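Side-chain contacts in nonaheme cytochrome c (Desulfovibrio desulfuricans, PDB 1DUW), which carries nine covalently bound c-type hemes and transfers electrons, probably in a redox chain linked to hydrogenase: residues V34-H37 and L38-E41; P56-C59 and S60-H63; P171-A174 and M175-P178; E222-C225 and A226-H229. All coordinates share one frame; numbering follows the deposited sequence.

The four contacts follow one another along the chain and all are local. Interactions 1 and 2 lie in the N-terminal class III cytochrome c region, with centres about 16 Å apart and nearest atoms about 7 Å apart. Interaction 1 joins the end of strand 33-35 to the start of helix 37-43. Interaction 2 is a heme-binding loop between that helix and helix 76-81. Interactions 3 and 4 lie far from both; the centres of interactions 2 and 4 are about 37 Å apart, on opposite sides of the chain's centre. Interactions 3 and 4 touch each other and share one heme, which 222-229 binds and 171-178 covers. The arrangement spreads heme sites through both cytochrome c3-like regions, consistent with a role in electron transfer.

Interaction 1: V34-H37 and L38-E41; sequences VFNH and LAHE. With HEC (heme c), chain F.
The carbonyl oxygen Asn36 O takes two bonds from His40, one from the ring and one from the backbone. Ring atom His40 ND1 donates to Asn36 O at 2.8 Å with an N-H...O angle of 164°. His40 N also reaches Asn36 O, at 3.1 Å. Asn36 caps the N-terminus of helix 37-43, whose first turn gives one axial histidine to each of two hemes. Its CG lies anti to the backbone N (chi1 -171°), which brings OD1 round to the amide of Ala39. Ala39 N bonds Asn36 OD1 at 3.1 Å and comes from above the amide plane. The ring bond to Asn36 O lies in the plane of the His40 imidazole and fixes its rotation. Phe35 covers one face of that imidazole in a face-to-face stack, with centroids 4.1 Å apart and planes at 29°. The far nitrogen, His40 NE2, binds the heme iron at 2.2 Å, and His101 is the second axial ligand. His37 is an axial ligand of another heme, together with His51. A weak bond joins His37 ND1 to the carboxylate of Glu41, whose OE1 is held by Ser8 N. Asn36 CB also lies 3.6 Å from heme propionate O1A.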
loop_
_atom_site.group_PDB
_atom_site.type_symbol
_atom_site.label_atom_id
_atom_site.label_comp_id
_atom_site.label_asym_id
_atom_site.label_seq_id
_atom_site.Cartn_x
_atom_site.Cartn_y
_atom_site.Cartn_z
ATOM N N VAL A 34 7.936 1.579 -13.376
ATOM C CA VAL A 34 7.713 2.856 -14.079
ATOM C C VAL A 34 7.393 3.936 -13.050
ATOM O O VAL A 34 6.388 3.932 -12.332
ATOM C CB VAL A 34 6.628 2.754 -15.158
ATOM C CG1 VAL A 34 6.153 4.142 -15.583
ATOM C CG2 VAL A 34 7.159 1.994 -16.363
ATOM N N PHE A 35 8.300 4.914 -12.937
ATOM C CA PHE A 35 8.092 5.965 -11.930
ATOM C C PHE A 35 7.465 7.220 -12.535
ATOM O O PHE A 35 8.017 7.829 -13.448
ATOM C CB PHE A 35 9.430 6.250 -11.232
ATOM C CG PHE A 35 9.329 7.333 -10.170
ATOM C CD1 PHE A 35 8.827 7.061 -8.914
ATOM C CD2 PHE A 35 9.754 8.615 -10.485
ATOM C CE1 PHE A 35 8.728 8.055 -7.954
ATOM C CE2 PHE A 35 9.651 9.614 -9.532
ATOM C CZ PHE A 35 9.145 9.335 -8.277
ATOM N N ASN A 36 6.292 7.587 -12.035
ATOM C CA ASN A 36 5.627 8.772 -12.595
ATOM C C ASN A 36 6.202 9.987 -11.885
ATOM O O ASN A 36 5.739 10.442 -10.848
ATOM C CB ASN A 36 4.115 8.665 -12.456
ATOM C CG ASN A 36 3.374 9.747 -13.217
ATOM O OD1 ASN A 36 3.936 10.809 -13.488
ATOM N ND2 ASN A 36 2.121 9.465 -13.539
ATOM N N HIS A 37 7.280 10.498 -12.457
ATOM C CA HIS A 37 7.946 11.645 -11.847
ATOM C C HIS A 37 7.057 12.874 -11.725
ATOM O O HIS A 37 7.031 13.524 -10.680
ATOM C CB HIS A 37 9.206 11.943 -12.685
ATOM C CG HIS A 37 10.167 12.706 -11.827
ATOM N ND1 HIS A 37 9.889 14.003 -11.424
ATOM C CD2 HIS A 37 11.350 12.368 -11.281
ATOM C CE1 HIS A 37 10.872 14.449 -10.670
ATOM N NE2 HIS A 37 11.745 13.473 -10.586
ATOM N N LEU A 38 6.319 13.219 -12.773
ATOM C CA LEU A 38 5.438 14.384 -12.743
ATOM C C LEU A 38 4.455 14.315 -11.587
ATOM O O LEU A 38 4.368 15.212 -10.749
ATOM C CB LEU A 38 4.688 14.490 -14.072
ATOM C CG LEU A 38 3.666 15.631 -14.160
ATOM C CD1 LEU A 38 4.342 16.974 -13.935
ATOM C CD2 LEU A 38 2.955 15.553 -15.501
ATOM N N ALA A 39 3.683 13.239 -11.500
ATOM C CA ALA A 39 2.702 13.094 -10.422
ATOM C C ALA A 39 3.349 13.140 -9.052
ATOM O O ALA A 39 2.807 13.709 -8.100
ATOM C CB ALA A 39 1.921 11.792 -10.608
ATOM N N HIS A 40 4.532 12.521 -8.903
ATOM C CA HIS A 40 5.173 12.556 -7.601
ATOM C C HIS A 40 5.600 13.973 -7.196
ATOM O O HIS A 40 5.293 14.410 -6.095
ATOM C CB HIS A 40 6.445 11.684 -7.549
ATOM C CG HIS A 40 6.082 10.242 -7.287
ATOM N ND1 HIS A 40 5.643 9.412 -8.292
ATOM C CD2 HIS A 40 6.064 9.500 -6.156
ATOM C CE1 HIS A 40 5.371 8.204 -7.817
ATOM N NE2 HIS A 40 5.629 8.262 -6.533
ATOM N N GLU A 41 6.322 14.620 -8.105
ATOM C CA GLU A 41 6.871 15.958 -7.833
ATOM C C GLU A 41 5.757 16.964 -7.587
ATOM O O GLU A 41 5.913 17.943 -6.861
ATOM C CB GLU A 41 7.836 16.356 -8.937
ATOM C CG GLU A 41 7.298 17.014 -10.192
ATOM C CD GLU A 41 8.440 17.322 -11.146
ATOM O OE1 GLU A 41 8.872 18.493 -11.232
ATOM O OE2 GLU A 41 8.915 16.370 -11.801
HETATM FE FE HEC F . 5.221 6.742 -5.036
HETATM C CHA HEC F . 1.857 6.837 -5.805
HETATM C CHB HEC F . 5.696 4.203 -7.301
HETATM C CHC HEC F . 8.579 6.585 -4.140
HETATM C CHD HEC F . 4.727 9.182 -2.659
HETATM N NA HEC F . 4.013 5.710 -6.288
HETATM C C1A HEC F . 2.674 5.928 -6.451
HETATM C C2A HEC F . 2.219 5.018 -7.464
HETATM C C3A HEC F . 3.290 4.275 -7.889
HETATM C C4A HEC F . 4.436 4.724 -7.137
HETATM C CMA HEC F . 3.192 2.880 -8.496
HETATM C CAA HEC F . 0.751 4.882 -7.856
HETATM C CBA HEC F . 0.384 5.619 -9.131
HETATM C CGA HEC F . 1.398 5.577 -10.246
HETATM O O1A HEC F . 2.259 6.475 -10.335
HETATM O O2A HEC F . 1.485 4.529 -10.923
HETATM N NB HEC F . 6.802 5.621 -5.591
HETATM C C1B HEC F . 6.760 4.653 -6.558
HETATM C C2B HEC F . 8.099 4.124 -6.704
HETATM C C3B HEC F . 8.906 4.793 -5.820
HETATM C C4B HEC F . 8.081 5.743 -5.115
HETATM C CMB HEC F . 8.467 3.070 -7.723
HETATM C CAB HEC F . 10.415 4.730 -5.671
HETATM C CBB HEC F . 11.171 4.808 -6.988
HETATM N NC HEC F . 6.390 7.682 -3.675
HETATM C C1C HEC F . 7.736 7.471 -3.506
HETATM C C2C HEC F . 8.202 8.374 -2.477
HETATM C C3C HEC F . 7.129 9.110 -2.051
HETATM C C4C HEC F . 5.948 8.544 -2.701
HETATM C CMC HEC F . 9.557 8.203 -1.836
HETATM C CAC HEC F . 7.031 10.021 -0.862
HETATM C CBC HEC F . 8.207 10.903 -0.512
HETATM N ND HEC F . 3.602 7.770 -4.372
HETATM C C1D HEC F . 3.710 8.847 -3.516
HETATM C C2D HEC F . 2.434 9.540 -3.527
HETATM C C3D HEC F . 1.697 9.003 -4.549
HETATM C C4D HEC F . 2.445 7.900 -5.130
HETATM C CMD HEC F . 2.078 10.657 -2.571
HETATM C CAD HEC F . 0.423 9.616 -5.142
HETATM C CBD HEC F . 0.717 10.645 -6.236
HETATM C CGD HEC F . -0.554 11.339 -6.694
HETATM O O1D HEC F . -1.483 11.420 -5.860
HETATM O O2D HEC F . -0.782 11.361 -7.924
#

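Interaction 2: P56-C59 and S60-H63; sequences PVAC and STCH. With HEC (heme c), chain B.
Two hydrogen bonds from Thr61 meet on one acceptor, Ala58 O. The hydroxyl Thr61 OG1 donates to Ala58 O at 2.7 Å, close to the line of the C=O bond. Thr61 N also bonds this oxygen, from above the carbonyl plane. The hydroxyl sits between the backbone N and carbonyl carbon of its own residue (chi1 52°), facing Ala58 O. Cys59 O is gripped twice as well. His63 N approaches it in the carbonyl plane at 2.8 Å, and Cys62 N comes from above that plane. These turns shape the CXXCH heme-binding motif of c-type cytochromes. The covalent links are thioethers: Cys59 SG to heme CAB and Cys62 SG to heme CAC, each 1.8 Å. The metal bond runs from His63 NE2 to iron, 2.2 Å long, and His52 supplies the other axial nitrogen. His63 ND1 is hydrogen-bonded to Val74 O, which holds the ring's rotation. Van der Waals contacts finish the site at the heme rim. Val57 CG2 lies 3.4 Å from heme methyl CMC and 3.5 Å from Thr61 OG1.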
loop_
_atom_site.group_PDB
_atom_site.type_symbol
_atom_site.label_atom_id
_atom_site.label_comp_id
_atom_site.label_asym_id
_atom_site.label_seq_id
_atom_site.Cartn_x
_atom_site.Cartn_y
_atom_site.Cartn_z
ATOM N N PRO A 56 20.059 15.743 -8.246
ATOM C CA PRO A 56 19.150 14.732 -8.790
ATOM C C PRO A 56 19.776 13.874 -9.889
ATOM O O PRO A 56 19.962 14.271 -11.036
ATOM C CB PRO A 56 18.006 15.555 -9.401
ATOM C CG PRO A 56 18.160 16.903 -8.770
ATOM C CD PRO A 56 19.655 17.102 -8.658
ATOM N N VAL A 57 20.096 12.648 -9.500
ATOM C CA VAL A 57 20.656 11.660 -10.396
ATOM C C VAL A 57 19.974 10.318 -10.086
ATOM O O VAL A 57 19.427 10.185 -8.987
ATOM C CB VAL A 57 22.176 11.484 -10.268
ATOM C CG1 VAL A 57 22.875 12.798 -10.588
ATOM C CG2 VAL A 57 22.533 10.967 -8.885
ATOM N N ALA A 58 20.040 9.408 -11.039
ATOM C CA ALA A 58 19.438 8.085 -10.863
ATOM C C ALA A 58 19.933 7.459 -9.581
ATOM O O ALA A 58 21.119 7.473 -9.246
ATOM C CB ALA A 58 19.748 7.225 -12.078
ATOM N N CYS A 59 19.035 6.878 -8.785
ATOM C CA CYS A 59 19.517 6.261 -7.555
ATOM C C CYS A 59 20.512 5.137 -7.838
ATOM O O CYS A 59 21.416 4.859 -7.051
ATOM C CB CYS A 59 18.346 5.665 -6.770
ATOM S SG CYS A 59 16.818 6.637 -6.812
ATOM N N SER A 60 20.341 4.452 -8.967
ATOM C CA SER A 60 21.209 3.310 -9.271
ATOM C C SER A 60 22.655 3.690 -9.537
ATOM O O SER A 60 23.500 2.783 -9.630
ATOM C CB SER A 60 20.657 2.541 -10.472
ATOM O OG SER A 60 20.484 3.417 -11.566
ATOM N N THR A 61 22.923 5.001 -9.648
ATOM C CA THR A 61 24.312 5.406 -9.880
ATOM C C THR A 61 25.130 5.057 -8.642
ATOM O O THR A 61 26.335 4.860 -8.717
ATOM C CB THR A 61 24.464 6.901 -10.204
ATOM O OG1 THR A 61 23.797 7.693 -9.210
ATOM C CG2 THR A 61 23.824 7.161 -11.557
ATOM N N CYS A 62 24.442 4.976 -7.507
ATOM C CA CYS A 62 25.064 4.636 -6.248
ATOM C C CYS A 62 24.514 3.314 -5.698
ATOM O O CYS A 62 25.268 2.556 -5.095
ATOM C CB CYS A 62 24.843 5.738 -5.206
ATOM S SG CYS A 62 25.444 7.352 -5.730
ATOM N N HIS A 63 23.220 3.075 -5.913
ATOM C CA HIS A 63 22.565 1.868 -5.435
ATOM C C HIS A 63 22.405 0.814 -6.517
ATOM O O HIS A 63 21.394 0.735 -7.220
ATOM C CB HIS A 63 21.178 2.212 -4.867
ATOM C CG HIS A 63 21.276 3.106 -3.670
ATOM N ND1 HIS A 63 21.883 2.721 -2.496
ATOM C CD2 HIS A 63 20.846 4.381 -3.483
ATOM C CE1 HIS A 63 21.831 3.697 -1.613
ATOM N NE2 HIS A 63 21.208 4.689 -2.207
HETATM FE FE HEC B . 20.658 6.651 -1.356
HETATM C CHA HEC B . 21.322 5.324 1.770
HETATM C CHB HEC B . 17.370 5.775 -1.062
HETATM C CHC HEC B . 20.059 7.901 -4.507
HETATM C CHD HEC B . 24.019 7.451 -1.697
HETATM N NA HEC B . 19.575 5.726 0.069
HETATM C C1A HEC B . 20.036 5.280 1.276
HETATM C C2A HEC B . 18.912 4.724 1.987
HETATM C C3A HEC B . 17.805 4.851 1.181
HETATM C C4A HEC B . 18.228 5.486 -0.036
HETATM C CMA HEC B . 16.412 4.310 1.381
HETATM C CAA HEC B . 18.934 4.425 3.488
HETATM C CBA HEC B . 19.113 2.946 3.771
HETATM C CGA HEC B . 18.992 2.602 5.235
HETATM O O1A HEC B . 19.218 3.458 6.117
HETATM O O2A HEC B . 18.939 1.375 5.489
HETATM N NB HEC B . 19.041 6.799 -2.551
HETATM C C1B HEC B . 17.783 6.388 -2.216
HETATM C C2B HEC B . 16.896 6.694 -3.312
HETATM C C3B HEC B . 17.642 7.294 -4.294
HETATM C C4B HEC B . 19.006 7.361 -3.799
HETATM C CMB HEC B . 15.465 6.222 -3.391
HETATM C CAB HEC B . 17.171 7.923 -5.584
HETATM C CBB HEC B . 15.949 8.827 -5.480
HETATM N NC HEC B . 21.806 7.488 -2.797
HETATM C C1C HEC B . 21.332 7.938 -4.000
HETATM C C2C HEC B . 22.460 8.494 -4.723
HETATM C C3C HEC B . 23.573 8.360 -3.940
HETATM C C4C HEC B . 23.161 7.640 -2.754
HETATM C CMC HEC B . 22.340 9.183 -6.048
HETATM C CAC HEC B . 25.024 8.451 -4.356
HETATM C CBC HEC B . 25.504 9.858 -4.672
HETATM N ND HEC B . 22.317 6.426 -0.208
HETATM C C1D HEC B . 23.566 6.865 -0.543
HETATM C C2D HEC B . 24.411 6.723 0.619
HETATM C C3D HEC B . 23.653 6.134 1.592
HETATM C C4D HEC B . 22.289 6.062 1.114
HETATM C CMD HEC B . 25.885 7.046 0.604
HETATM C CAD HEC B . 23.975 6.042 3.080
HETATM C CBD HEC B . 23.921 7.402 3.774
HETATM C CGD HEC B . 23.741 7.256 5.277
HETATM O O1D HEC B . 23.873 6.100 5.741
HETATM O O2D HEC B . 22.983 8.090 5.834
#

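Interaction 3: P171-A174 and M175-P178; sequences PLTA and MQGP. With HEC (heme c), chain I.
Leu172 and Gln176 meet with their side chains at about a right angle, beside the heme. Leu172 can be followed outward. Its CB lies 3.8 Å from heme CBB, the end of the substituent that Cys225 holds. Its CG stands anti to the carbonyl carbon (chi1 -76°) and packs on the CG of Glu222. The branch CD1 reaches the heme rim, 3.8 Å from methyl CMB. The other branch, CD2, meets the Gln176 side chain crosswise, 4.0 Å from its CD. Thr173 also packs across Gln176. Gln176 CB comes within 3.1 Å of Thr173 O.

The backbone curls tightly here. Gln176 N bonds Thr173 O at 2.7 Å, and Gly177 N bonds Ala174 O at 3.1 Å. Both amides approach from above the carbonyl plane. One water donates to Ala174 O and to Pro178 O, tying the turn to the residue that follows it. Arg198 NE, from helix 197-208, also bonds Ala174 O. Pro178 then lies over the macrocycle, with CD 3.4 Å from heme CHB. The arrangement is a short 3-10 turn in the loop before strand 181-183, forming part of the wall of a heme c pocket.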
loop_
_atom_site.group_PDB
_atom_site.type_symbol
_atom_site.label_atom_id
_atom_site.label_comp_id
_atom_site.label_asym_id
_atom_site.label_seq_id
_atom_site.Cartn_x
_atom_site.Cartn_y
_atom_site.Cartn_z
ATOM N N PRO A 171 -13.601 -1.496 -7.854
ATOM C CA PRO A 171 -13.876 -2.167 -6.580
ATOM C C PRO A 171 -15.357 -2.471 -6.384
ATOM O O PRO A 171 -16.241 -2.007 -7.095
ATOM C CB PRO A 171 -13.425 -1.129 -5.542
ATOM C CG PRO A 171 -13.636 0.181 -6.229
ATOM C CD PRO A 171 -13.318 -0.060 -7.684
ATOM N N LEU A 172 -15.620 -3.285 -5.368
ATOM C CA LEU A 172 -16.989 -3.629 -5.027
ATOM C C LEU A 172 -17.624 -2.348 -4.470
ATOM O O LEU A 172 -16.957 -1.671 -3.683
ATOM C CB LEU A 172 -17.088 -4.699 -3.958
ATOM C CG LEU A 172 -16.842 -6.172 -4.217
ATOM C CD1 LEU A 172 -17.684 -7.019 -3.271
ATOM C CD2 LEU A 172 -17.148 -6.565 -5.659
ATOM N N THR A 173 -18.853 -2.042 -4.850
ATOM C CA THR A 173 -19.508 -0.875 -4.281
ATOM C C THR A 173 -19.988 -1.234 -2.873
ATOM O O THR A 173 -20.132 -2.423 -2.553
ATOM C CB THR A 173 -20.746 -0.443 -5.079
ATOM O OG1 THR A 173 -21.817 -1.354 -4.775
ATOM C CG2 THR A 173 -20.497 -0.536 -6.573
ATOM N N ALA A 174 -20.280 -0.223 -2.050
ATOM C CA ALA A 174 -20.795 -0.516 -0.703
ATOM C C ALA A 174 -22.175 -1.177 -0.827
ATOM O O ALA A 174 -22.633 -1.883 0.081
ATOM C CB ALA A 174 -20.799 0.725 0.164
ATOM N N MET A 175 -22.830 -0.975 -1.978
ATOM C CA MET A 175 -24.116 -1.601 -2.275
ATOM C C MET A 175 -23.873 -3.083 -2.568
ATOM O O MET A 175 -24.755 -3.939 -2.614
ATOM C CB MET A 175 -24.823 -0.951 -3.453
ATOM C CG MET A 175 -25.355 0.449 -3.212
ATOM S SD MET A 175 -26.735 0.557 -2.060
ATOM C CE MET A 175 -27.698 -0.879 -2.527
ATOM N N GLN A 176 -22.594 -3.423 -2.762
ATOM C CA GLN A 176 -22.306 -4.834 -3.015
ATOM C C GLN A 176 -22.056 -5.586 -1.719
ATOM O O GLN A 176 -21.863 -6.801 -1.714
ATOM C CB GLN A 176 -21.142 -4.954 -4.009
ATOM C CG GLN A 176 -21.717 -5.243 -5.391
ATOM C CD GLN A 176 -20.747 -4.985 -6.521
ATOM O OE1 GLN A 176 -20.660 -5.815 -7.427
ATOM N NE2 GLN A 176 -20.065 -3.850 -6.441
ATOM N N GLY A 177 -22.086 -4.876 -0.590
ATOM C CA GLY A 177 -21.924 -5.571 0.687
ATOM C C GLY A 177 -23.264 -5.459 1.407
ATOM O O GLY A 177 -24.149 -4.760 0.911
ATOM N N PRO A 178 -23.472 -6.088 2.545
ATOM C CA PRO A 178 -24.757 -5.929 3.238
ATOM C C PRO A 178 -25.017 -4.485 3.696
ATOM O O PRO A 178 -24.130 -3.665 3.937
ATOM C CB PRO A 178 -24.602 -6.834 4.452
ATOM C CG PRO A 178 -23.150 -7.110 4.600
ATOM C CD PRO A 178 -22.534 -6.982 3.239
HETATM FE FE HEC I . -18.332 -7.187 5.890
HETATM C CHA HEC I . -20.226 -9.292 7.903
HETATM C CHB HEC I . -19.649 -8.696 3.066
HETATM C CHC HEC I . -16.447 -5.100 3.893
HETATM C CHD HEC I . -17.040 -5.727 8.715
HETATM N NA HEC I . -19.652 -8.674 5.546
HETATM C C1A HEC I . -20.299 -9.383 6.530
HETATM C C2A HEC I . -21.148 -10.340 5.863
HETATM C C3A HEC I . -20.998 -10.186 4.515
HETATM C C4A HEC I . -20.042 -9.120 4.305
HETATM C CMA HEC I . -21.631 -10.967 3.392
HETATM C CAA HEC I . -22.173 -11.131 6.674
HETATM C CBA HEC I . -23.561 -10.495 6.599
HETATM C CGA HEC I . -24.548 -11.309 7.427
HETATM O O1A HEC I . -25.635 -10.739 7.668
HETATM O O2A HEC I . -24.072 -12.244 8.114
HETATM N NB HEC I . -18.090 -6.942 3.892
HETATM C C1B HEC I . -18.734 -7.676 2.922
HETATM C C2B HEC I . -18.294 -7.190 1.627
HETATM C C3B HEC I . -17.390 -6.177 1.837
HETATM C C4B HEC I . -17.267 -6.020 3.278
HETATM C CMB HEC I . -18.724 -7.816 0.315
HETATM C CAB HEC I . -16.699 -5.287 0.823
HETATM C CBB HEC I . -17.615 -4.651 -0.210
HETATM N NC HEC I . -17.007 -5.708 6.235
HETATM C C1C HEC I . -16.357 -4.996 5.266
HETATM C C2C HEC I . -15.517 -4.040 5.961
HETATM C C3C HEC I . -15.682 -4.211 7.299
HETATM C C4C HEC I . -16.572 -5.338 7.484
HETATM C CMC HEC I . -14.713 -2.987 5.238
HETATM C CAC HEC I . -15.022 -3.490 8.448
HETATM C CBC HEC I . -15.106 -1.959 8.348
HETATM N ND HEC I . -18.569 -7.448 7.886
HETATM C C1D HEC I . -17.736 -6.923 8.844
HETATM C C2D HEC I . -18.229 -7.362 10.137
HETATM C C3D HEC I . -19.321 -8.153 9.914
HETATM C C4D HEC I . -19.480 -8.281 8.489
HETATM C CMD HEC I . -17.689 -6.901 11.463
HETATM C CAD HEC I . -19.842 -9.195 10.912
HETATM C CBD HEC I . -19.129 -10.542 10.794
HETATM C CGD HEC I . -19.397 -11.461 11.965
HETATM O O1D HEC I . -18.927 -12.631 11.946
HETATM O O2D HEC I . -19.954 -10.989 12.988
HETATM O O HOH W 1 -21.799 -2.932 2.571
#

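Interaction 4: E222-C225 and A226-H229; sequences ETLC and ATCH. With HEC (heme c), chain I.
The backbone of 222-229 winds through helix-like turns, and His229 N closes the last one on Cys225 O at 3.0 Å, in the carbonyl plane. This is a CXXCH heme-attachment motif of the class III cytochrome c fold. Cys225 SG is joined to heme CAB and Cys228 SG to heme CAC by thioether bonds, 1.8 Å each. Between them, Thr227 turns back on Leu224. Its OG1 is anti to its own carbonyl carbon (chi1 -63°) and donates to Leu224 O at 2.6 Å, tilted 21° from the carbonyl plane. Thr227 N gives the same oxygen a second bond, from above that plane. This buried hydroxyl is thus satisfied locally, while Thr227 also packs on Cys114 and Ile117 of helix 114-117. Ala226 CB lies against Thr223 O, at 3.2 Å. Leu224 packs on Met201 and Met205 of helix 197-208. That helix also supplies His197, the second axial ligand of this heme. From the motif itself, His229 NE2 binds the iron at 2.2 Å, while His229 CB rests 3.4 Å from Cys225 O.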
loop_
_atom_site.group_PDB
_atom_site.type_symbol
_atom_site.label_atom_id
_atom_site.label_comp_id
_atom_site.label_asym_id
_atom_site.label_seq_id
_atom_site.Cartn_x
_atom_site.Cartn_y
_atom_site.Cartn_z
ATOM N N GLU A 222 -12.363 -6.712 -4.557
ATOM C CA GLU A 222 -12.784 -6.829 -3.171
ATOM C C GLU A 222 -11.750 -6.408 -2.143
ATOM O O GLU A 222 -11.973 -6.693 -0.955
ATOM C CB GLU A 222 -13.092 -8.316 -2.870
ATOM C CG GLU A 222 -13.967 -8.982 -3.905
ATOM C CD GLU A 222 -13.224 -9.613 -5.063
ATOM O OE1 GLU A 222 -12.025 -9.315 -5.244
ATOM O OE2 GLU A 222 -13.852 -10.412 -5.799
ATOM N N THR A 223 -10.649 -5.807 -2.578
ATOM C CA THR A 223 -9.594 -5.498 -1.620
ATOM C C THR A 223 -10.017 -4.801 -0.349
ATOM O O THR A 223 -9.582 -5.155 0.750
ATOM C CB THR A 223 -8.516 -4.612 -2.296
ATOM O OG1 THR A 223 -7.979 -5.340 -3.392
ATOM C CG2 THR A 223 -7.415 -4.325 -1.289
ATOM N N LEU A 224 -10.875 -3.790 -0.509
ATOM C CA LEU A 224 -11.290 -3.038 0.682
ATOM C C LEU A 224 -12.107 -3.910 1.604
ATOM O O LEU A 224 -12.077 -3.717 2.826
ATOM C CB LEU A 224 -11.975 -1.763 0.186
ATOM C CG LEU A 224 -11.053 -0.844 -0.638
ATOM C CD1 LEU A 224 -11.744 0.467 -0.966
ATOM C CD2 LEU A 224 -9.738 -0.636 0.111
ATOM N N CYS A 225 -12.816 -4.912 1.075
ATOM C CA CYS A 225 -13.551 -5.792 1.980
ATOM C C CYS A 225 -12.592 -6.539 2.906
ATOM O O CYS A 225 -12.929 -6.831 4.056
ATOM C CB CYS A 225 -14.363 -6.838 1.213
ATOM S SG CYS A 225 -15.413 -6.191 -0.100
ATOM N N ALA A 226 -11.408 -6.872 2.414
ATOM C CA ALA A 226 -10.365 -7.597 3.131
ATOM C C ALA A 226 -9.786 -6.791 4.281
ATOM O O ALA A 226 -9.049 -7.296 5.132
ATOM C CB ALA A 226 -9.224 -7.976 2.190
ATOM N N THR A 227 -10.136 -5.497 4.289
ATOM C CA THR A 227 -9.690 -4.648 5.386
ATOM C C THR A 227 -10.056 -5.243 6.739
ATOM O O THR A 227 -9.332 -5.274 7.733
ATOM C CB THR A 227 -10.410 -3.275 5.292
ATOM O OG1 THR A 227 -10.043 -2.599 4.086
ATOM C CG2 THR A 227 -10.034 -2.394 6.484
ATOM N N CYS A 228 -11.295 -5.732 6.779
ATOM C CA CYS A 228 -11.893 -6.332 7.965
ATOM C C CYS A 228 -11.973 -7.852 7.835
ATOM O O CYS A 228 -11.649 -8.600 8.755
ATOM C CB CYS A 228 -13.293 -5.742 8.186
ATOM S SG CYS A 228 -13.268 -3.947 8.431
ATOM N N HIS A 229 -12.413 -8.299 6.669
ATOM C CA HIS A 229 -12.503 -9.744 6.385
ATOM C C HIS A 229 -11.156 -10.239 5.894
ATOM O O HIS A 229 -10.965 -10.523 4.710
ATOM C CB HIS A 229 -13.528 -9.986 5.295
ATOM C CG HIS A 229 -14.893 -9.566 5.735
ATOM N ND1 HIS A 229 -15.483 -10.125 6.851
ATOM C CD2 HIS A 229 -15.754 -8.661 5.244
ATOM C CE1 HIS A 229 -16.675 -9.598 7.043
ATOM N NE2 HIS A 229 -16.830 -8.725 6.071
HETATM FE FE HEC I . -18.332 -7.187 5.890
HETATM C CHA HEC I . -20.226 -9.292 7.903
HETATM C CHB HEC I . -19.649 -8.696 3.066
HETATM C CHC HEC I . -16.447 -5.100 3.893
HETATM C CHD HEC I . -17.040 -5.727 8.715
HETATM N NA HEC I . -19.652 -8.674 5.546
HETATM C C1A HEC I . -20.299 -9.383 6.530
HETATM C C2A HEC I . -21.148 -10.340 5.863
HETATM C C3A HEC I . -20.998 -10.186 4.515
HETATM C C4A HEC I . -20.042 -9.120 4.305
HETATM C CMA HEC I . -21.631 -10.967 3.392
HETATM C CAA HEC I . -22.173 -11.131 6.674
HETATM C CBA HEC I . -23.561 -10.495 6.599
HETATM C CGA HEC I . -24.548 -11.309 7.427
HETATM O O1A HEC I . -25.635 -10.739 7.668
HETATM O O2A HEC I . -24.072 -12.244 8.114
HETATM N NB HEC I . -18.090 -6.942 3.892
HETATM C C1B HEC I . -18.734 -7.676 2.922
HETATM C C2B HEC I . -18.294 -7.190 1.627
HETATM C C3B HEC I . -17.390 -6.177 1.837
HETATM C C4B HEC I . -17.267 -6.020 3.278
HETATM C CMB HEC I . -18.724 -7.816 0.315
HETATM C CAB HEC I . -16.699 -5.287 0.823
HETATM C CBB HEC I . -17.615 -4.651 -0.210
HETATM N NC HEC I . -17.007 -5.708 6.235
HETATM C C1C HEC I . -16.357 -4.996 5.266
HETATM C C2C HEC I . -15.517 -4.040 5.961
HETATM C C3C HEC I . -15.682 -4.211 7.299
HETATM C C4C HEC I . -16.572 -5.338 7.484
HETATM C CMC HEC I . -14.713 -2.987 5.238
HETATM C CAC HEC I . -15.022 -3.490 8.448
HETATM C CBC HEC I . -15.106 -1.959 8.348
HETATM N ND HEC I . -18.569 -7.448 7.886
HETATM C C1D HEC I . -17.736 -6.923 8.844
HETATM C C2D HEC I . -18.229 -7.362 10.137
HETATM C C3D HEC I . -19.321 -8.153 9.914
HETATM C C4D HEC I . -19.480 -8.281 8.489
HETATM C CMD HEC I . -17.689 -6.901 11.463
HETATM C CAD HEC I . -19.842 -9.195 10.912
HETATM C CBD HEC I . -19.129 -10.542 10.794
HETATM C CGD HEC I . -19.397 -11.461 11.965
HETATM O O1D HEC I . -18.927 -12.631 11.946
HETATM O O2D HEC I . -19.954 -10.989 12.988
#